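Local structure of NEQ263 (Nanoarchaeum equitans Kin4-M, 5BN3) at residues 72-80 / 197-205. The protein forms an ATP synthase core complex with its partner NeqA and probably binds ATP. Residues are numbered along the deposited sequence; the frame is centred on the assembly and turned at random.
Sequences GIFNGFGEP and IEKIYTPRV
Asn75 and Gly76 meet Glu198 where a type I beta turn, Asn75 to Gly78, is pressed against a kinked stretch of helix 196-215, an example of a turn braced by its own asparagine and then docked on a helix. The turn follows strand 73-75, which runs parallel to strand 185-190 in the mixed sheet that carries the P-loop-type nucleotide-binding fold. At Asn75, OD1 accepts from Phe77 N (3.0 Å), an Asx turn, and from Glu79 N on the opposite face of its amide plane, while ND2 donates almost straight (169°) to Glu79 OE1. With an alanine here the Phe77 and Glu79 amides would probably lose this acceptor, and the Glu79 carboxylate would be set free to turn. Gly76 N donates to Glu198 OE2 on its anti side (3.1 Å, 164°). Glu198 reaches this amide by a chain extended beyond CG. Gly76 CA lies 3.3 Å from Thr202 OG1, and a beta carbon would clash with that hydroxyl and with Glu198 O. Both methyls of Val205 press on Gly76 O from one side, CG1 and CG2 each 3.5 Å away. Phe77, its CG anti to the carbonyl carbon (chi1 -61°), lays one ring face under Glu198 CG, a CH-pi contact at 4.1 Å from the centroid. Phe44 also stacks with this ring, whereas Tyr201 CD2 and Ile197 CG2 meet its edge. At Gly78 the backbone N lies 4.3 Å from Val205 CG2.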
ATOM      1  N   GLY B  72      37.476 -19.277  21.847  1.00 44.19           N
ATOM      2  CA  GLY B  72      37.698 -19.326  20.413  1.00 43.28           C
ATOM      3  C   GLY B  72      36.772 -18.465  19.574  1.00 50.28           C
ATOM      4  O   GLY B  72      35.747 -17.972  20.053  1.00 39.21           O
ATOM      5  N   ILE B  73      37.153 -18.287  18.311  1.00 40.82           N
ATOM      6  CA  ILE B  73      36.358 -17.570  17.320  1.00 40.58           C
ATOM      7  C   ILE B  73      36.089 -18.494  16.133  1.00 46.86           C
ATOM      8  O   ILE B  73      37.008 -19.127  15.605  1.00 42.22           O
ATOM      9  CB  ILE B  73      37.083 -16.303  16.827  1.00 44.22           C
ATOM     10  CG1 ILE B  73      37.368 -15.367  18.006  1.00 43.95           C
ATOM     11  CG2 ILE B  73      36.250 -15.580  15.782  1.00 41.62           C
ATOM     12  CD1 ILE B  73      38.106 -14.103  17.620  1.00 48.57           C
ATOM     13  N   PHE B  74      34.828 -18.570  15.719  1.00 41.50           N
ATOM     14  CA  PHE B  74      34.405 -19.536  14.708  1.00 38.57           C
ATOM     15  C   PHE B  74      33.533 -18.861  13.656  1.00 46.48           C
ATOM     16  O   PHE B  74      33.038 -17.755  13.881  1.00 36.16           O
ATOM     17  CB  PHE B  74      33.631 -20.680  15.379  1.00 39.48           C
ATOM     18  CG  PHE B  74      34.367 -21.323  16.528  1.00 51.84           C
ATOM     19  CD1 PHE B  74      34.342 -20.755  17.797  1.00 41.82           C
ATOM     20  CD2 PHE B  74      35.082 -22.496  16.340  1.00 49.02           C
ATOM     21  CE1 PHE B  74      35.025 -21.341  18.850  1.00 41.64           C
ATOM     22  CE2 PHE B  74      35.765 -23.087  17.391  1.00 46.64           C
ATOM     23  CZ  PHE B  74      35.738 -22.508  18.644  1.00 45.69           C
ATOM     24  N   ASN B  75      33.344 -19.510  12.509  1.00 36.69           N
ATOM     25  CA  ASN B  75      32.391 -18.996  11.526  1.00 39.32           C
ATOM     26  C   ASN B  75      30.969 -19.461  11.839  1.00 36.41           C
ATOM     27  O   ASN B  75      30.726 -20.059  12.888  1.00 39.67           O
ATOM     28  CB  ASN B  75      32.794 -19.340  10.082  1.00 38.12           C
ATOM     29  CG  ASN B  75      32.772 -20.838   9.793  1.00 44.33           C
ATOM     30  OD1 ASN B  75      32.280 -21.639  10.587  1.00 41.44           O
ATOM     31  ND2 ASN B  75      33.303 -21.216   8.636  1.00 45.91           N
ATOM     32  N   GLY B  76      30.035 -19.201  10.928  1.00 36.48           N
ATOM     33  CA  GLY B  76      28.645 -19.559  11.152  1.00 36.94           C
ATOM     34  C   GLY B  76      28.382 -21.052  11.205  1.00 48.65           C
ATOM     35  O   GLY B  76      27.343 -21.486  11.704  1.00 38.34           O
ATOM     36  N   PHE B  77      29.319 -21.843  10.688  1.00 42.17           N
ATOM     37  CA  PHE B  77      29.171 -23.295  10.695  1.00 39.40           C
ATOM     38  C   PHE B  77      29.821 -23.918  11.929  1.00 41.88           C
ATOM     39  O   PHE B  77      29.747 -25.131  12.135  1.00 41.15           O
ATOM     40  CB  PHE B  77      29.769 -23.899   9.423  1.00 46.30           C
ATOM     41  CG  PHE B  77      29.111 -23.426   8.158  1.00 39.79           C
ATOM     42  CD1 PHE B  77      27.820 -23.823   7.842  1.00 44.25           C
ATOM     43  CD2 PHE B  77      29.787 -22.596   7.275  1.00 40.28           C
ATOM     44  CE1 PHE B  77      27.211 -23.394   6.674  1.00 46.82           C
ATOM     45  CE2 PHE B  77      29.183 -22.164   6.105  1.00 48.70           C
ATOM     46  CZ  PHE B  77      27.893 -22.564   5.806  1.00 43.93           C
ATOM     47  N   GLY B  78      30.457 -23.086  12.748  1.00 40.74           N
ATOM     48  CA  GLY B  78      31.134 -23.570  13.938  1.00 39.87           C
ATOM     49  C   GLY B  78      32.560 -24.013  13.663  1.00 44.01           C
ATOM     50  O   GLY B  78      33.209 -24.618  14.520  1.00 40.96           O
ATOM     51  N   GLU B  79      33.048 -23.716  12.463  1.00 43.08           N
ATOM     52  CA  GLU B  79      34.416 -24.053  12.088  1.00 42.92           C
ATOM     53  C   GLU B  79      35.366 -22.979  12.592  1.00 48.01           C
ATOM     54  O   GLU B  79      35.084 -21.787  12.463  1.00 44.85           O
ATOM     55  CB  GLU B  79      34.533 -24.193  10.568  1.00 49.21           C
ATOM     56  CG  GLU B  79      33.704 -25.332   9.990  1.00 49.29           C
ATOM     57  CD  GLU B  79      33.431 -25.160   8.508  1.00 77.64           C
ATOM     58  OE1 GLU B  79      33.688 -24.057   7.977  1.00 63.51           O
ATOM     59  OE2 GLU B  79      32.956 -26.124   7.873  1.00 79.88           O
ATOM     60  N   PRO B  80      36.507 -23.397  13.158  1.00 63.88           N
ATOM     61  CA  PRO B  80      37.423 -22.434  13.776  1.00 45.46           C
ATOM     62  C   PRO B  80      38.014 -21.448  12.777  1.00 60.69           C
ATOM     63  O   PRO B  80      38.376 -21.831  11.661  1.00 45.20           O
ATOM     64  CB  PRO B  80      38.527 -23.327  14.353  1.00 60.81           C
ATOM     65  CG  PRO B  80      38.508 -24.548  13.498  1.00 62.01           C
ATOM     66  CD  PRO B  80      37.061 -24.764  13.152  1.00 53.00           C
ATOM     67  N   ILE B 197      22.974 -19.617   3.889  1.00 37.27           N
ATOM     68  CA  ILE B 197      22.938 -20.796   4.752  1.00 31.78           C
ATOM     69  C   ILE B 197      23.869 -20.644   5.965  1.00 31.58           C
ATOM     70  O   ILE B 197      23.555 -21.124   7.054  1.00 38.19           O
ATOM     71  CB  ILE B 197      23.243 -22.105   3.967  1.00 41.93           C
ATOM     72  CG1 ILE B 197      22.899 -23.340   4.802  1.00 42.80           C
ATOM     73  CG2 ILE B 197      24.699 -22.164   3.536  1.00 37.42           C
ATOM     74  CD1 ILE B 197      21.420 -23.574   4.954  1.00 38.70           C
ATOM     75  N   GLU B 198      25.000 -19.962   5.789  1.00 34.39           N
ATOM     76  CA  GLU B 198      25.905 -19.728   6.912  1.00 39.58           C
ATOM     77  C   GLU B 198      25.294 -18.733   7.895  1.00 33.40           C
ATOM     78  O   GLU B 198      25.470 -18.852   9.110  1.00 33.03           O
ATOM     79  CB  GLU B 198      27.273 -19.221   6.438  1.00 33.71           C
ATOM     80  CG  GLU B 198      28.245 -18.992   7.594  1.00 43.71           C
ATOM     81  CD  GLU B 198      29.622 -18.527   7.161  1.00 46.50           C
ATOM     82  OE1 GLU B 198      29.927 -18.558   5.948  1.00 52.63           O
ATOM     83  OE2 GLU B 198      30.408 -18.131   8.048  1.00 43.86           O
ATOM     84  N   LYS B 199      24.575 -17.753   7.360  1.00 35.74           N
ATOM     85  CA  LYS B 199      23.948 -16.731   8.190  1.00 37.72           C
ATOM     86  C   LYS B 199      22.869 -17.310   9.104  1.00 34.55           C
ATOM     87  O   LYS B 199      22.814 -16.978  10.285  1.00 35.22           O
ATOM     88  CB  LYS B 199      23.366 -15.608   7.323  1.00 40.69           C
ATOM     89  CG  LYS B 199      24.415 -14.702   6.676  1.00 37.07           C
ATOM     90  CD  LYS B 199      23.774 -13.435   6.113  1.00 37.92           C
ATOM     91  CE  LYS B 199      24.796 -12.537   5.425  1.00 46.66           C
ATOM     92  NZ  LYS B 199      25.126 -12.991   4.048  1.00 51.84           N
ATOM     93  N   ILE B 200      22.014 -18.174   8.567  1.00 31.72           N
ATOM     94  CA  ILE B 200      20.927 -18.723   9.378  1.00 40.56           C
ATOM     95  C   ILE B 200      21.393 -19.838  10.314  1.00 36.40           C
ATOM     96  O   ILE B 200      20.710 -20.161  11.285  1.00 31.85           O
ATOM     97  CB  ILE B 200      19.719 -19.203   8.533  1.00 45.34           C
ATOM     98  CG1 ILE B 200      20.094 -20.415   7.680  1.00 36.10           C
ATOM     99  CG2 ILE B 200      19.171 -18.064   7.677  1.00 32.39           C
ATOM    100  CD1 ILE B 200      18.895 -21.263   7.295  1.00 41.93           C
ATOM    101  N   TYR B 201      22.553 -20.421  10.024  1.00 33.66           N
ATOM    102  CA  TYR B 201      23.141 -21.430  10.904  1.00 39.16           C
ATOM    103  C   TYR B 201      23.891 -20.806  12.080  1.00 32.40           C
ATOM    104  O   TYR B 201      24.077 -21.447  13.112  1.00 34.13           O
ATOM    105  CB  TYR B 201      24.071 -22.365  10.119  1.00 35.20           C
ATOM    106  CG  TYR B 201      23.358 -23.500   9.418  1.00 42.39           C
ATOM    107  CD1 TYR B 201      21.974 -23.520   9.318  1.00 41.54           C
ATOM    108  CD2 TYR B 201      24.069 -24.561   8.877  1.00 48.59           C
ATOM    109  CE1 TYR B 201      21.321 -24.560   8.684  1.00 38.97           C
ATOM    110  CE2 TYR B 201      23.423 -25.606   8.245  1.00 35.85           C
ATOM    111  CZ  TYR B 201      22.051 -25.601   8.153  1.00 47.65           C
ATOM    112  OH  TYR B 201      21.402 -26.639   7.523  1.00 42.16           O
ATOM    113  N   THR B 202      24.311 -19.554  11.922  1.00 33.45           N
ATOM    114  CA  THR B 202      25.069 -18.859  12.968  1.00 34.68           C
ATOM    115  C   THR B 202      24.385 -18.873  14.344  1.00 35.40           C
ATOM    116  O   THR B 202      24.998 -19.293  15.325  1.00 34.68           O
ATOM    117  CB  THR B 202      25.433 -17.409  12.558  1.00 39.01           C
ATOM    118  OG1 THR B 202      26.185 -17.433  11.340  1.00 35.82           O
ATOM    119  CG2 THR B 202      26.246 -16.733  13.641  1.00 37.16           C
ATOM    120  N   PRO B 203      23.113 -18.431  14.426  1.00 33.20           N
ATOM    121  CA  PRO B 203      22.511 -18.471  15.761  1.00 35.46           C
ATOM    122  C   PRO B 203      22.216 -19.896  16.216  1.00 35.37           C
ATOM    123  O   PRO B 203      22.128 -20.133  17.415  1.00 32.52           O
ATOM    124  CB  PRO B 203      21.203 -17.695  15.578  1.00 33.97           C
ATOM    125  CG  PRO B 203      20.863 -17.882  14.138  1.00 29.27           C
ATOM    126  CD  PRO B 203      22.182 -17.872  13.424  1.00 29.76           C
ATOM    127  N   ARG B 204      22.059 -20.824  15.275  1.00 33.03           N
ATOM    128  CA  ARG B 204      21.746 -22.210  15.618  1.00 33.14           C
ATOM    129  C   ARG B 204      22.927 -22.952  16.242  1.00 29.20           C
ATOM    130  O   ARG B 204      22.755 -23.694  17.212  1.00 33.47           O
ATOM    131  CB  ARG B 204      21.217 -22.962  14.390  1.00 36.35           C
ATOM    132  CG  ARG B 204      19.780 -22.601  14.019  1.00 35.49           C
ATOM    133  CD  ARG B 204      19.328 -23.292  12.742  1.00 40.06           C
ATOM    134  NE  ARG B 204      17.881 -23.192  12.552  1.00 40.32           N
ATOM    135  CZ  ARG B 204      17.272 -22.187  11.930  1.00 39.83           C
ATOM    136  NH1 ARG B 204      17.983 -21.188  11.427  1.00 34.54           N
ATOM    137  NH2 ARG B 204      15.952 -22.182  11.811  1.00 43.54           N
ATOM    138  N   VAL B 205      24.125 -22.756  15.696  1.00 32.25           N
ATOM    139  CA  VAL B 205      25.307 -23.389  16.276  1.00 34.89           C
ATOM    140  C   VAL B 205      25.654 -22.743  17.617  1.00 35.88           C
ATOM    141  O   VAL B 205      26.096 -23.420  18.543  1.00 34.35           O
ATOM    142  CB  VAL B 205      26.536 -23.382  15.313  1.00 43.56           C
ATOM    143  CG1 VAL B 205      26.150 -23.923  13.948  1.00 38.14           C
ATOM    144  CG2 VAL B 205      27.113 -21.988  15.164  1.00 51.87           C
TER